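Local coordinates for protein ribonuclease VapC2 (Rickettsia felis, PDB 3ZVK) that cleaves single-stranded RNA as the magnesium-dependent toxin of a type II toxin-antitoxin pair, inhibiting growth when expressed and forming complexes with its antitoxin VapB2, at residues I39-L44 with L68-F73; G82-E87 with R123-I128; L100-H105 with A111-N116. The protein carries 1 engineered substitution. One frame throughout, in Å; residues are numbered along the deposited sequence.

Interaction 1: residues I39-L44 with L68-F73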
loop_
_atom_site.group_PDB
_atom_site.type_symbol
_atom_site.label_atom_id
_atom_site.label_comp_id
_atom_site.label_asym_id
_atom_site.label_seq_id
_atom_site.Cartn_x
_atom_site.Cartn_y
_atom_site.Cartn_z
ATOM N N ILE A 39 12.757 18.991 -8.835
ATOM C CA ILE A 39 14.210 19.259 -9.029
ATOM C C ILE A 39 14.550 20.743 -8.739
ATOM O O ILE A 39 15.549 21.032 -8.094
ATOM C CB ILE A 39 14.770 18.769 -10.417
ATOM C CG1 ILE A 39 14.348 17.311 -10.777
ATOM C CG2 ILE A 39 16.292 18.961 -10.503
ATOM C CD1 ILE A 39 14.751 16.195 -9.741
ATOM N N VAL A 40 13.690 21.654 -9.164
ATOM C CA VAL A 40 13.790 23.090 -8.868
ATOM C C VAL A 40 13.646 23.277 -7.367
ATOM O O VAL A 40 14.476 23.952 -6.768
ATOM C CB VAL A 40 12.764 23.971 -9.643
ATOM C CG1 VAL A 40 12.744 25.402 -9.103
ATOM C CG2 VAL A 40 13.057 23.954 -11.139
ATOM N N LEU A 41 12.635 22.628 -6.763
ATOM C CA LEU A 41 12.373 22.692 -5.318
ATOM C C LEU A 41 13.541 22.183 -4.490
ATOM O O LEU A 41 13.861 22.779 -3.456
ATOM C CB LEU A 41 11.043 22.028 -4.939
ATOM C CG LEU A 41 10.605 22.204 -3.491
ATOM C CD1 LEU A 41 10.469 23.709 -3.081
ATOM C CD2 LEU A 41 9.438 21.304 -3.144
ATOM N N ALA A 42 14.241 21.141 -4.989
ATOM C CA ALA A 42 15.444 20.601 -4.350
ATOM C C ALA A 42 16.491 21.713 -4.280
ATOM O O ALA A 42 17.073 21.941 -3.220
ATOM C CB ALA A 42 15.974 19.425 -5.141
ATOM N N GLU A 43 16.687 22.451 -5.393
ATOM C CA GLU A 43 17.635 23.561 -5.467
ATOM C C GLU A 43 17.236 24.721 -4.543
ATOM O O GLU A 43 18.088 25.265 -3.850
ATOM C CB GLU A 43 17.790 24.049 -6.914
ATOM C CG GLU A 43 18.418 23.044 -7.870
ATOM C CD GLU A 43 19.904 22.774 -7.736
ATOM O OE1 GLU A 43 20.662 23.693 -7.352
ATOM O OE2 GLU A 43 20.312 21.623 -7.998
ATOM N N LEU A 44 15.955 25.067 -4.504
ATOM C CA LEU A 44 15.432 26.145 -3.655
ATOM C C LEU A 44 15.546 25.794 -2.160
ATOM O O LEU A 44 15.942 26.629 -1.352
ATOM C CB LEU A 44 13.986 26.518 -4.060
ATOM C CG LEU A 44 13.774 27.070 -5.484
ATOM C CD1 LEU A 44 12.296 27.218 -5.756
ATOM C CD2 LEU A 44 14.553 28.407 -5.738
ATOM N N LEU A 68 1.625 27.830 -6.924
ATOM C CA LEU A 68 2.385 26.920 -7.808
ATOM C C LEU A 68 1.953 25.465 -7.612
ATOM O O LEU A 68 1.555 25.117 -6.542
ATOM C CB LEU A 68 3.927 26.971 -7.398
ATOM C CG LEU A 68 4.919 27.561 -8.396
ATOM C CD1 LEU A 68 4.262 28.482 -9.278
ATOM C CD2 LEU A 68 5.979 28.347 -7.728
ATOM N N GLU A 69 2.140 24.609 -8.619
ATOM C CA GLU A 69 1.963 23.175 -8.536
ATOM C C GLU A 69 3.391 22.589 -8.544
ATOM O O GLU A 69 4.196 22.940 -9.405
ATOM C CB GLU A 69 1.183 22.671 -9.750
ATOM C CG GLU A 69 0.828 21.184 -9.681
ATOM C CD GLU A 69 -0.112 20.687 -10.771
ATOM O OE1 GLU A 69 -1.097 21.396 -11.082
ATOM O OE2 GLU A 69 0.123 19.575 -11.297
ATOM N N ILE A 70 3.733 21.754 -7.556
ATOM C CA ILE A 70 5.048 21.084 -7.504
ATOM C C ILE A 70 4.884 19.725 -8.200
ATOM O O ILE A 70 4.078 18.907 -7.761
ATOM C CB ILE A 70 5.616 20.978 -6.064
ATOM C CG1 ILE A 70 5.591 22.365 -5.378
ATOM C CG2 ILE A 70 7.046 20.385 -6.088
ATOM C CD1 ILE A 70 5.364 22.283 -3.915
ATOM N N ILE A 71 5.562 19.538 -9.337
ATOM C CA ILE A 71 5.440 18.310 -10.120
ATOM C C ILE A 71 6.617 17.403 -9.824
ATOM O O ILE A 71 7.759 17.820 -9.970
ATOM C CB ILE A 71 5.253 18.572 -11.650
ATOM C CG1 ILE A 71 4.055 19.530 -11.928
ATOM C CG2 ILE A 71 5.105 17.240 -12.434
ATOM C CD1 ILE A 71 3.875 19.938 -13.387
ATOM N N ASP A 72 6.332 16.166 -9.403
ATOM C CA ASP A 72 7.341 15.157 -9.090
ATOM C C ASP A 72 8.095 14.699 -10.346
ATOM O O ASP A 72 7.487 14.578 -11.418
ATOM C CB ASP A 72 6.688 13.954 -8.381
ATOM C CG ASP A 72 6.093 14.286 -7.006
ATOM O OD1 ASP A 72 6.436 15.382 -6.434
ATOM O OD2 ASP A 72 5.267 13.466 -6.500
ATOM N N PHE A 73 9.425 14.493 -10.224
ATOM C CA PHE A 73 10.217 14.019 -11.361
ATOM C C PHE A 73 9.892 12.525 -11.487
ATOM O O PHE A 73 10.253 11.722 -10.631
ATOM C CB PHE A 73 11.711 14.290 -11.165
ATOM C CG PHE A 73 12.538 13.886 -12.356
ATOM C CD1 PHE A 73 12.737 14.765 -13.408
ATOM C CD2 PHE A 73 13.104 12.607 -12.437
ATOM C CE1 PHE A 73 13.499 14.384 -14.529
ATOM C CE2 PHE A 73 13.854 12.221 -13.556
ATOM C CZ PHE A 73 14.039 13.109 -14.605
#
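Ile-39, in the first turn of helix 38-50, and Phe-73, just past strand 69-71, make the denser half of this contact. The CG1 branch of Ile-39 lies beside the backbone N (chi1 -48°), which carries its end toward the phenylalanine although the CB itself does not aim there. CD1 comes to 3.9 Å from Phe-73 CB, while CG1 stands 4.0 Å from Phe-73 CD1, approaching the ring obliquely near its root. Both residues are buried, and helix 97-109 closes over them: Phe-73 reaches Leu-101 and sets its ring edge-to-face with that of His-105. A branched aliphatic chain suits the helix position because it fills the angle between the phenylalanine's CB and ring, and both side chains are purely hydrocarbon, as a buried place favours.

The setting is the parallel sheet of the PIN domain, in which strand 69-71 is an edge strand of this chain, hydrogen-bonded to strand 33-37, and helix 38-50 follows that inner strand directly.

Two residues further along the helix, Leu-41 meets Ile-70 more sparingly. A single methyl pair, Leu-41 CD2 and Ile-70 CG2, closes to 3.9 Å, the two side chains crossing at about a right angle. Leu-41 is buried, backed by Ile-36 and Leu-65, whereas Ile-70 is partly exposed. Its beta-branch suits the extended backbone and still presents a methyl to the helix. On this outer side other chains take up the packing: Thr-78 of a second toxin subunit touches Leu-41, and Pro-32 of an antitoxin chain rests on Ile-70.

Interaction 2: residues G82-E87 with R123-I128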
loop_
_atom_site.group_PDB
_atom_site.type_symbol
_atom_site.label_atom_id
_atom_site.label_comp_id
_atom_site.label_asym_id
_atom_site.label_seq_id
_atom_site.Cartn_x
_atom_site.Cartn_y
_atom_site.Cartn_z
ATOM N N GLY A 82 17.775 10.838 -20.881
ATOM C CA GLY A 82 18.771 9.979 -21.502
ATOM C C GLY A 82 19.113 10.410 -22.907
ATOM O O GLY A 82 20.293 10.476 -23.259
ATOM N N GLU A 83 18.077 10.741 -23.702
ATOM C CA GLU A 83 18.214 11.189 -25.090
ATOM C C GLU A 83 18.861 12.575 -25.190
ATOM O O GLU A 83 19.753 12.768 -26.013
ATOM C CB GLU A 83 16.850 11.158 -25.808
ATOM C CG GLU A 83 16.329 9.759 -26.080
ATOM C CD GLU A 83 17.050 8.997 -27.177
ATOM O OE1 GLU A 83 16.771 9.266 -28.368
ATOM O OE2 GLU A 83 17.877 8.117 -26.849
ATOM N N LEU A 84 18.422 13.519 -24.352
ATOM C CA LEU A 84 18.921 14.889 -24.295
ATOM C C LEU A 84 20.399 14.953 -23.855
ATOM O O LEU A 84 21.204 15.616 -24.514
ATOM C CB LEU A 84 18.010 15.750 -23.384
ATOM C CG LEU A 84 18.387 17.225 -23.173
ATOM C CD1 LEU A 84 18.455 17.979 -24.495
ATOM C CD2 LEU A 84 17.414 17.909 -22.229
ATOM N N ARG A 85 20.759 14.247 -22.768
ATOM C CA ARG A 85 22.129 14.217 -22.254
ATOM C C ARG A 85 23.098 13.682 -23.295
ATOM O O ARG A 85 24.156 14.279 -23.503
ATOM C CB ARG A 85 22.215 13.418 -20.939
ATOM C CG ARG A 85 23.553 13.623 -20.261
ATOM C CD ARG A 85 23.598 13.101 -18.860
ATOM N NE ARG A 85 24.982 12.858 -18.468
ATOM C CZ ARG A 85 25.352 12.266 -17.345
ATOM N NH1 ARG A 85 24.445 11.842 -16.480
ATOM N NH2 ARG A 85 26.631 12.060 -17.094
ATOM N N THR A 86 22.726 12.572 -23.966
ATOM C CA THR A 86 23.530 11.938 -25.014
ATOM C C THR A 86 23.741 12.895 -26.188
ATOM O O THR A 86 24.873 13.039 -26.648
ATOM C CB THR A 86 22.891 10.607 -25.434
ATOM O OG1 THR A 86 22.858 9.755 -24.292
ATOM C CG2 THR A 86 23.640 9.914 -26.569
ATOM N N GLU A 87 22.654 13.542 -26.666
ATOM C CA GLU A 87 22.697 14.492 -27.779
ATOM C C GLU A 87 23.585 15.700 -27.462
ATOM O O GLU A 87 24.431 16.055 -28.277
ATOM C CB GLU A 87 21.285 14.934 -28.185
ATOM C CG GLU A 87 21.264 15.661 -29.524
ATOM C CD GLU A 87 19.929 16.170 -30.036
ATOM O OE1 GLU A 87 18.888 15.927 -29.378
ATOM O OE2 GLU A 87 19.933 16.834 -31.100
ATOM N N ARG A 123 21.255 25.439 -26.278
ATOM C CA ARG A 123 20.872 24.861 -27.561
ATOM C C ARG A 123 20.402 23.454 -27.202
ATOM O O ARG A 123 21.127 22.471 -27.365
ATOM C CB ARG A 123 22.084 24.879 -28.533
ATOM C CG ARG A 123 21.839 24.322 -29.934
ATOM C CD ARG A 123 23.052 23.527 -30.389
ATOM N NE ARG A 123 23.468 23.868 -31.753
ATOM C CZ ARG A 123 24.605 23.467 -32.318
ATOM N NH1 ARG A 123 25.466 22.719 -31.636
ATOM N NH2 ARG A 123 24.894 23.821 -33.564
ATOM N N ILE A 124 19.206 23.399 -26.609
ATOM C CA ILE A 124 18.560 22.177 -26.155
ATOM C C ILE A 124 17.366 21.844 -27.066
ATOM O O ILE A 124 16.433 22.646 -27.203
ATOM C CB ILE A 124 18.287 22.126 -24.612
ATOM C CG1 ILE A 124 17.269 23.170 -24.119
ATOM C CG2 ILE A 124 19.586 22.184 -23.788
ATOM C CD1 ILE A 124 17.514 24.725 -24.461
ATOM N N PRO A 125 17.472 20.709 -27.802
ATOM C CA PRO A 125 16.435 20.348 -28.779
ATOM C C PRO A 125 15.124 19.891 -28.152
ATOM O O PRO A 125 15.117 19.327 -27.055
ATOM C CB PRO A 125 17.096 19.223 -29.591
ATOM C CG PRO A 125 18.567 19.294 -29.244
ATOM C CD PRO A 125 18.571 19.726 -27.828
ATOM N N ASN A 126 14.012 20.127 -28.885
ATOM C CA ASN A 126 12.631 19.779 -28.505
ATOM C C ASN A 126 12.102 20.514 -27.250
ATOM O O ASN A 126 11.038 20.149 -26.731
ATOM C CB ASN A 126 12.407 18.246 -28.400
ATOM C CG ASN A 126 13.181 17.385 -29.375
ATOM O OD1 ASN A 126 13.090 17.517 -30.608
ATOM N ND2 ASN A 126 13.930 16.449 -28.819
ATOM N N LEU A 127 12.811 21.565 -26.791
ATOM C CA LEU A 127 12.416 22.324 -25.613
ATOM C C LEU A 127 11.817 23.679 -25.951
ATOM O O LEU A 127 12.454 24.492 -26.613
ATOM C CB LEU A 127 13.594 22.444 -24.617
ATOM C CG LEU A 127 13.347 23.179 -23.303
ATOM C CD1 LEU A 127 12.730 22.291 -22.279
ATOM C CD2 LEU A 127 14.612 23.663 -22.718
ATOM N N ILE A 128 10.575 23.912 -25.496
ATOM C CA ILE A 128 9.889 25.199 -25.637
ATOM C C ILE A 128 10.354 26.085 -24.453
ATOM O O ILE A 128 10.278 25.679 -23.287
ATOM C CB ILE A 128 8.341 25.102 -25.715
ATOM C CG1 ILE A 128 7.849 23.834 -26.485
ATOM C CG2 ILE A 128 7.762 26.409 -26.293
ATOM C CD1 ILE A 128 6.472 23.188 -25.954
#
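Leu-84 and Glu-87 both set CG anti to the backbone N (chi1 179° and -167°), and from neighbouring turns of helix 75-90 they reach the same proline, Pro-125. In Leu-84 this torsion brings a methyl forward from a CB that does not aim at the loop: CD1 lies 3.8 Å from Pro-125 CD and 4.2 Å from Ile-124 CB. Glu-87 stays extended beyond CG, and its side chain and that of the proline approach each other from opposite directions. OE1 and OE2 stand equally near Pro-125 CG, each at 3.4 Å, and this ring carbon sits over the face of the carboxylate. No hydrogen bond crosses between the segments; the approach is van der Waals contact between a charged group and the ring's CH2.

The residue types follow the change in burial. Leu-84 is buried, packed also on Leu-100 and Ile-107 of helix 97-109, and an apolar branched chain fits there. Glu-87 is exposed, where its charge can remain in water while the aliphatic part of its chain spans the distance to the proline. Pro-125 offers a rigid apolar ring and suits the second position of the type II turn from Ile-124 to Leu-127; Asn-126 follows with a positive phi of 64°, a conformation asparagine tolerates well.

On another side of the helix, Thr-86 OG1 donates to Gly-82 O at 2.9 Å, and Ser-49 of a second toxin subunit bonds to both oxygens. The turn belongs to the loop leading into strand 128-131, outermost in this chain's PIN-domain sheet, and this contact packs that loop on helix 75-90.

Interaction 3: residues L100-H105 with A111-N116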
loop_
_atom_site.group_PDB
_atom_site.type_symbol
_atom_site.label_atom_id
_atom_site.label_comp_id
_atom_site.label_asym_id
_atom_site.label_seq_id
_atom_site.Cartn_x
_atom_site.Cartn_y
_atom_site.Cartn_z
ATOM N N LEU A 100 19.743 19.885 -16.714
ATOM C CA LEU A 100 19.459 18.795 -17.651
ATOM C C LEU A 100 18.160 18.023 -17.184
ATOM O O LEU A 100 17.285 17.747 -18.004
ATOM C CB LEU A 100 20.669 17.850 -17.696
ATOM C CG LEU A 100 21.078 17.219 -19.029
ATOM C CD1 LEU A 100 20.694 18.064 -20.208
ATOM C CD2 LEU A 100 22.580 17.024 -19.089
ATOM N N LEU A 101 18.020 17.754 -15.868
ATOM C CA LEU A 101 16.857 17.080 -15.288
ATOM C C LEU A 101 15.615 17.963 -15.420
ATOM O O LEU A 101 14.551 17.481 -15.805
ATOM C CB LEU A 101 17.099 16.704 -13.802
ATOM C CG LEU A 101 18.043 15.509 -13.527
ATOM C CD1 LEU A 101 18.492 15.483 -12.103
ATOM C CD2 LEU A 101 17.354 14.195 -13.784
ATOM N N ILE A 102 15.778 19.266 -15.109
ATOM C CA ILE A 102 14.754 20.300 -15.180
ATOM C C ILE A 102 14.212 20.410 -16.601
ATOM O O ILE A 102 12.994 20.419 -16.756
ATOM C CB ILE A 102 15.286 21.653 -14.593
ATOM C CG1 ILE A 102 15.401 21.544 -13.053
ATOM C CG2 ILE A 102 14.379 22.843 -14.969
ATOM C CD1 ILE A 102 16.591 22.324 -12.425
ATOM N N ALA A 103 15.107 20.469 -17.619
ATOM C CA ALA A 103 14.783 20.581 -19.051
ATOM C C ALA A 103 14.047 19.341 -19.540
ATOM O O ALA A 103 13.020 19.473 -20.212
ATOM C CB ALA A 103 16.053 20.817 -19.869
ATOM N N SER A 104 14.534 18.146 -19.139
ATOM C CA SER A 104 13.954 16.822 -19.447
ATOM C C SER A 104 12.508 16.757 -18.988
ATOM O O SER A 104 11.667 16.197 -19.679
ATOM C CB SER A 104 14.717 15.723 -18.707
ATOM O OG SER A 104 16.056 15.688 -19.162
ATOM N N HIS A 105 12.255 17.296 -17.783
ATOM C CA HIS A 105 10.967 17.349 -17.101
ATOM C C HIS A 105 9.982 18.210 -17.883
ATOM O O HIS A 105 8.867 17.750 -18.107
ATOM C CB HIS A 105 11.123 17.821 -15.640
ATOM C CG HIS A 105 9.983 17.417 -14.758
ATOM N ND1 HIS A 105 10.007 17.661 -13.407
ATOM C CD2 HIS A 105 8.814 16.814 -15.066
ATOM C CE1 HIS A 105 8.872 17.186 -12.931
ATOM N NE2 HIS A 105 8.132 16.652 -13.889
ATOM N N ALA A 111 5.727 21.142 -21.640
ATOM C CA ALA A 111 5.605 22.433 -20.995
ATOM C C ALA A 111 6.559 23.477 -21.575
ATOM O O ALA A 111 7.580 23.130 -22.161
ATOM C CB ALA A 111 5.880 22.260 -19.495
ATOM N N THR A 112 6.248 24.753 -21.340
ATOM C CA THR A 112 7.107 25.875 -21.687
ATOM C C THR A 112 8.000 26.085 -20.466
ATOM O O THR A 112 7.495 26.246 -19.331
ATOM C CB THR A 112 6.298 27.126 -21.985
ATOM O OG1 THR A 112 5.481 26.905 -23.137
ATOM C CG2 THR A 112 7.175 28.332 -22.222
ATOM N N LEU A 113 9.326 26.052 -20.687
ATOM C CA LEU A 113 10.269 26.272 -19.599
ATOM C C LEU A 113 10.622 27.742 -19.551
ATOM O O LEU A 113 11.059 28.314 -20.551
ATOM C CB LEU A 113 11.516 25.387 -19.736
ATOM C CG LEU A 113 12.551 25.440 -18.602
ATOM C CD1 LEU A 113 11.965 25.037 -17.246
ATOM C CD2 LEU A 113 13.672 24.528 -18.923
ATOM N N VAL A 114 10.421 28.348 -18.386
ATOM C CA VAL A 114 10.636 29.764 -18.162
ATOM C C VAL A 114 12.018 30.036 -17.616
ATOM O O VAL A 114 12.401 29.497 -16.584
ATOM C CB VAL A 114 9.523 30.413 -17.331
ATOM C CG1 VAL A 114 9.683 31.928 -17.301
ATOM C CG2 VAL A 114 8.129 30.018 -17.839
ATOM N N THR A 115 12.753 30.903 -18.329
ATOM C CA THR A 115 14.120 31.262 -18.041
ATOM C C THR A 115 14.345 32.762 -17.819
ATOM O O THR A 115 13.471 33.557 -18.129
ATOM C CB THR A 115 15.063 30.580 -19.042
ATOM O OG1 THR A 115 16.394 30.666 -18.523
ATOM C CG2 THR A 115 14.965 31.166 -20.450
ATOM N N ASN A 116 15.529 33.106 -17.261
ATOM C CA ASN A 116 16.092 34.411 -16.841
ATOM C C ASN A 116 17.211 34.905 -17.806
ATOM O O ASN A 116 17.573 36.084 -17.775
ATOM C CB ASN A 116 16.810 34.175 -15.460
ATOM C CG ASN A 116 16.326 35.029 -14.325
ATOM O OD1 ASN A 116 15.149 35.296 -14.171
ATOM N ND2 ASN A 116 17.207 35.400 -13.439
#
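Leu-113 divides its two methyls between neighbouring residues of helix 97-109. Its CG is anti to the backbone N (chi1 -176°), extending the chain from the strand toward the helix. There CD1 meets Ile-102 CG2 at 4.0 Å, the two side chains crossing at about a right angle, and CD2 lies 4.1 Å from Ala-103 CA, against the helix backbone itself. That second approach suits alanine, whose small side chain leaves the backbone accessible. In Ile-102 the short branch does the touching: CG2 is anti to the backbone N, while CG1 lies beside that N, anti to the carbonyl carbon, and leads the end of the chain away from the strand.

All three residues are buried, and the contact between them is wholly apolar. On the helix, Ser-104 keeps its hydroxyl satisfied locally, OG donating to Leu-100 O at 2.7 Å. Ser-104 N bonds to the same oxygen from the opposite face of the carbonyl plane.

Leu-113 also comes close to Gly-6, an engineered residue at a predicted magnesium site, and packs on Phe-121. Helix 97-109 leads through a short connection into strand 112-115, between strands 2-5 and 128-131: a helix-to-strand step in the parallel sheet of the alpha/beta fold characteristic of PIN domains.

Interactions 1 and 3 are buried and apolar, each setting a helix against the same parallel sheet, at an outermost strand of this chain and the residues following it in the first, and an inner strand in the third. They meet directly, Ile-39 packing on Ile-102, so helices 38-50 and 97-109 share one core. Interaction 2 lies farther from the chain centre and is only partly buried; there a helix meets a loop, and a carboxylate joins the aliphatic groups. It still adjoins interaction 3, which is nested inside the chain loop it closes: Leu-127 packs on Ala-103, and Ile-128 O probably accepts from Leu-113 N. Interactions 1 and 2 do not touch, yet both reach the second toxin subunit.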